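Local coordinates for phosphate transporter (Thermotoga maritima MSB8, PDB 6L85), which probably imports phosphate across the cell membrane in a sodium-dependent manner, as a bacterial relative of the human SLC20 phosphate carriers, at residues Ser171-Pro176 with Val217-Arg222; Ala42-Met46 with Ser297-Phe301. The contacts are given in a common frame with arbitrary orientation. Numbering follows the deposited sequence.

How the interactions relate
Both contacts are largely buried helix-helix packings, but they lie at different distances from the chain centre, interaction 1 about 27 Å and interaction 2 about 14 Å, with their own centres 28 Å apart. They share no helix. Interaction 1 joins consecutive helices, 167-194 and 199-224, whereas interaction 2 joins helices 38-56 and 286-302, far apart in sequence. Each has one side-chain-to-carbonyl hydrogen bond: in interaction 1 a histidine serves a carbonyl that a proline one turn on leaves without its helical partner, in interaction 2 a serine serves a methionine carbonyl. In the dimer the two regions meet, Phe219 of one subunit packing on Phe301 of the other.

Interaction 1 of 2, residues Ser171-Pro176 with Val217-Arg222; sequences STVAIP and VHFAVR
This is a buried packing contact between the two arms of a helical hairpin, joining the early turns of helix 167-194 to the last turns of helix 199-224. The arms run in opposing directions but splay: the short axes make 139° and approach to 8.6 Å, with Thr172 facing Val221 (CA-CA 5.5 Å) and Pro176 facing Val217 (CA-CA 5.3 Å). Segment 217-222 is regular helix; segment 171-176 is kinked, since neither Val173 N nor Pro176 N bonds to the preceding turn, while Ile175 N still reaches Ser171 O at 3.1 Å. A proline in a helix has no amide hydrogen to give, so Pro176 leaves the carbonyl of Thr172 without its usual i+4 partner. Here the neighbouring helix supplies one: His218, with chi1 t and chi2 near 80°, donates from ND1 to Thr172 O at 3.0 Å, the oxygen lying at the ring edge near its plane. Beside this bond, Thr172 CG2 approaches His218 CE1 to 3.3 Å. Val221 (t) points across the interface as a knob in the hole formed by Ser171, Thr172, Ile175 and Pro176; its CG1 is 3.6 Å from Thr172 CA, and its CG2 is 4.2 Å from both Ile175 CG2 and Pro176 CD. Further along, the proline ring packs with CG 3.5 Å from His218 CA and 3.9 Å from Val217 CG1. Arg222 CG closes one margin, 3.7 Å from Thr172 OG1. Helix 231-258 extends the apolar packing, Val238 touching both Ile175 and Val221, and helix 129-162 backs Ser171 and Ala174.

Interaction 2 of 2, residues Ala42-Met46 with Ser297-Phe301; sequences ALIAM and SLGVF
A short hydrogen bond from a side chain to the backbone pins two nearly antiparallel helices together: Ser297 OG donates to Met46 O at 2.6 Å, where the backbones come within 4.3 Å between Met46 CA and Ser297 CA. Both segments are regular helix, with Met46 N bonded to Ala42 O at 2.9 Å and Phe301 N to Ser297 O at 3.0 Å. Their axes make 173° and approach to 8.7 Å; one turn from the close point, Ala42 CA and Phe301 CA are 5.5 Å apart. The m rotamer of Ser297 directs OG to Met46 O. Met46 (chi1 m, chi2 t, chi3 92°) is a knob among Ser297, Leu298, Val300 and Phe301. Its SD lies 3.6 Å from Phe301 CB and 4.8 Å from the ring centroid, 52° off the ring normal, an oblique Met-aromatic contact, while its CE is 4.0 Å from Ser297 CB. A Gly-Ala-Asn-Asp sequence occurs in helix 2-32, just before helix 38-56, and again ending helix 231-258, from which only helix 260-275 separates helix 286-302; the contact thus probably joins the two inverted repeats of the phosphate transporter family. Val300 (t) points toward helix 38-56, its CG1 3.5 Å from Ala42 O and 3.9 Å from Ala45 CB. Phe301 (t) lies beside Ala42 and Leu43, with CE1 4.0 Å from Leu43 CD2. Helix 2-32 packs against both segments, Val23 touching Ala45 and Val300. Phe215 of the second subunit packs on Met46 and Leu298 and meets the Phe301 ring edge-to-face, placing this seam at the dimer interface.

Interaction 1 of 2, residues Ser171-Pro176 with Val217-Arg222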
# COMPACT_ATOMS: atom_id res chain seq x y z
N SER B 171 1.14 19.28 -18.96
CA SER B 171 0.85 17.90 -18.60
C SER B 171 1.69 17.49 -17.40
O SER B 171 1.21 16.78 -16.50
CB SER B 171 1.11 16.98 -19.79
OG SER B 171 2.51 16.85 -20.02
N THR B 172 2.92 18.00 -17.36
CA THR B 172 3.84 17.84 -16.24
C THR B 172 3.21 18.26 -14.90
O THR B 172 3.64 17.78 -13.84
CB THR B 172 5.08 18.67 -16.58
OG1 THR B 172 6.14 17.80 -17.00
CG2 THR B 172 5.52 19.58 -15.46
N VAL B 173 2.19 19.11 -14.93
CA VAL B 173 1.51 19.55 -13.73
C VAL B 173 0.14 18.90 -13.56
O VAL B 173 -0.26 18.60 -12.43
CB VAL B 173 1.38 21.09 -13.73
CG1 VAL B 173 0.43 21.57 -12.62
CG2 VAL B 173 2.73 21.75 -13.61
N ALA B 174 -0.58 18.66 -14.65
CA ALA B 174 -1.98 18.25 -14.53
C ALA B 174 -2.12 16.76 -14.26
O ALA B 174 -3.05 16.34 -13.57
CB ALA B 174 -2.75 18.61 -15.80
N ILE B 175 -1.24 15.94 -14.83
CA ILE B 175 -1.33 14.50 -14.59
C ILE B 175 -0.94 14.21 -13.14
O ILE B 175 -1.66 13.45 -12.46
CB ILE B 175 -0.48 13.74 -15.62
CG1 ILE B 175 -1.08 13.93 -17.01
CG2 ILE B 175 -0.28 12.26 -15.21
CD1 ILE B 175 -0.66 12.91 -18.00
N PRO B 176 0.17 14.78 -12.62
CA PRO B 176 0.44 14.61 -11.18
C PRO B 176 -0.68 15.10 -10.30
O PRO B 176 -0.96 14.49 -9.26
CB PRO B 176 1.72 15.43 -10.98
CG PRO B 176 2.41 15.34 -12.27
CD PRO B 176 1.31 15.43 -13.30
N VAL B 217 5.39 11.76 -9.11
CA VAL B 217 4.78 11.67 -10.43
C VAL B 217 5.21 12.84 -11.30
O VAL B 217 5.42 12.68 -12.51
CB VAL B 217 3.25 11.59 -10.32
CG1 VAL B 217 2.63 11.52 -11.73
CG2 VAL B 217 2.83 10.38 -9.49
N HIS B 218 5.36 14.03 -10.72
CA HIS B 218 5.84 15.17 -11.48
C HIS B 218 7.19 14.87 -12.10
O HIS B 218 7.40 15.10 -13.30
CB HIS B 218 5.91 16.41 -10.59
CG HIS B 218 6.65 17.55 -11.22
ND1 HIS B 218 6.07 18.38 -12.17
CD2 HIS B 218 7.93 17.98 -11.08
CE1 HIS B 218 6.96 19.28 -12.56
NE2 HIS B 218 8.09 19.05 -11.91
N PHE B 219 8.13 14.31 -11.32
CA PHE B 219 9.44 14.06 -11.94
C PHE B 219 9.40 12.90 -12.93
O PHE B 219 10.09 12.94 -13.97
CB PHE B 219 10.52 13.89 -10.88
CG PHE B 219 10.99 15.21 -10.34
CD1 PHE B 219 11.97 15.93 -11.01
CD2 PHE B 219 10.39 15.77 -9.22
CE1 PHE B 219 12.37 17.17 -10.55
CE2 PHE B 219 10.78 17.01 -8.75
CZ PHE B 219 11.77 17.72 -9.41
N ALA B 220 8.57 11.88 -12.68
CA ALA B 220 8.43 10.83 -13.68
C ALA B 220 7.87 11.38 -15.00
O ALA B 220 8.32 11.00 -16.08
CB ALA B 220 7.56 9.70 -13.13
N VAL B 221 6.91 12.31 -14.92
CA VAL B 221 6.30 12.88 -16.12
C VAL B 221 7.28 13.79 -16.85
O VAL B 221 7.35 13.80 -18.08
CB VAL B 221 5.00 13.64 -15.79
CG1 VAL B 221 4.51 14.40 -17.04
CG2 VAL B 221 3.92 12.71 -15.26
N ARG B 222 8.01 14.64 -16.10
CA ARG B 222 9.07 15.44 -16.71
C ARG B 222 9.99 14.56 -17.55
O ARG B 222 10.37 14.92 -18.67
CB ARG B 222 9.90 16.14 -15.65
CG ARG B 222 9.32 17.41 -15.12
CD ARG B 222 10.19 17.94 -14.00
NE ARG B 222 11.27 18.78 -14.48
CZ ARG B 222 12.53 18.38 -14.66
NH1 ARG B 222 12.88 17.12 -14.40
NH2 ARG B 222 13.44 19.24 -15.11

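Interaction 2 of 2, residues Ala42-Met46 with Ser297-Phe301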
# COMPACT_ATOMS: atom_id res chain seq x y z
N ALA B 42 -3.93 -8.56 -15.67
CA ALA B 42 -4.49 -9.50 -14.72
C ALA B 42 -3.69 -9.53 -13.42
O ALA B 42 -4.27 -9.53 -12.33
CB ALA B 42 -4.57 -10.89 -15.35
N LEU B 43 -2.35 -9.54 -13.50
CA LEU B 43 -1.54 -9.61 -12.27
C LEU B 43 -1.70 -8.34 -11.42
O LEU B 43 -1.86 -8.40 -10.18
CB LEU B 43 -0.07 -9.85 -12.63
CG LEU B 43 0.20 -11.20 -13.31
CD1 LEU B 43 1.64 -11.29 -13.91
CD2 LEU B 43 -0.07 -12.35 -12.36
N ILE B 44 -1.65 -7.18 -12.09
CA ILE B 44 -1.87 -5.92 -11.38
C ILE B 44 -3.24 -5.93 -10.70
O ILE B 44 -3.35 -5.61 -9.51
CB ILE B 44 -1.75 -4.73 -12.35
CG1 ILE B 44 -0.40 -4.74 -13.07
CG2 ILE B 44 -1.93 -3.42 -11.59
CD1 ILE B 44 -0.26 -3.62 -14.07
N ALA B 45 -4.29 -6.30 -11.45
CA ALA B 45 -5.64 -6.28 -10.89
C ALA B 45 -5.74 -7.22 -9.72
O ALA B 45 -6.43 -6.93 -8.74
CB ALA B 45 -6.67 -6.64 -11.95
N MET B 46 -5.06 -8.38 -9.80
CA MET B 46 -5.07 -9.33 -8.69
C MET B 46 -4.66 -8.65 -7.40
O MET B 46 -5.29 -8.85 -6.35
CB MET B 46 -4.13 -10.49 -8.99
CG MET B 46 -4.73 -11.54 -9.87
SD MET B 46 -3.60 -12.93 -10.01
CE MET B 46 -4.16 -13.96 -8.67
N SER B 297 -9.51 -12.09 -7.03
CA SER B 297 -8.19 -12.15 -7.67
C SER B 297 -8.04 -13.38 -8.55
O SER B 297 -7.55 -13.31 -9.69
CB SER B 297 -7.09 -12.14 -6.60
OG SER B 297 -6.98 -10.84 -6.04
N LEU B 298 -8.44 -14.54 -8.03
CA LEU B 298 -8.31 -15.77 -8.79
C LEU B 298 -9.23 -15.76 -10.01
O LEU B 298 -8.85 -16.23 -11.08
CB LEU B 298 -8.55 -16.96 -7.86
CG LEU B 298 -7.38 -17.31 -6.91
CD1 LEU B 298 -7.74 -18.40 -5.91
CD2 LEU B 298 -6.11 -17.73 -7.66
N GLY B 299 -10.44 -15.19 -9.88
CA GLY B 299 -11.30 -15.07 -11.04
C GLY B 299 -10.73 -14.14 -12.09
O GLY B 299 -10.87 -14.38 -13.29
N VAL B 300 -10.09 -13.05 -11.65
CA VAL B 300 -9.43 -12.16 -12.59
C VAL B 300 -8.39 -12.92 -13.38
O VAL B 300 -8.30 -12.80 -14.61
CB VAL B 300 -8.79 -10.97 -11.86
CG1 VAL B 300 -7.67 -10.33 -12.76
CG2 VAL B 300 -9.83 -9.94 -11.46
N PHE B 301 -7.59 -13.74 -12.69
CA PHE B 301 -6.49 -14.41 -13.36
C PHE B 301 -6.95 -15.57 -14.25
O PHE B 301 -6.44 -15.73 -15.36
CB PHE B 301 -5.46 -14.93 -12.36
CG PHE B 301 -4.24 -15.52 -13.00
CD1 PHE B 301 -3.26 -14.69 -13.55
CD2 PHE B 301 -4.08 -16.89 -13.10
CE1 PHE B 301 -2.12 -15.24 -14.17
CE2 PHE B 301 -2.94 -17.45 -13.71
CZ PHE B 301 -1.96 -16.62 -14.24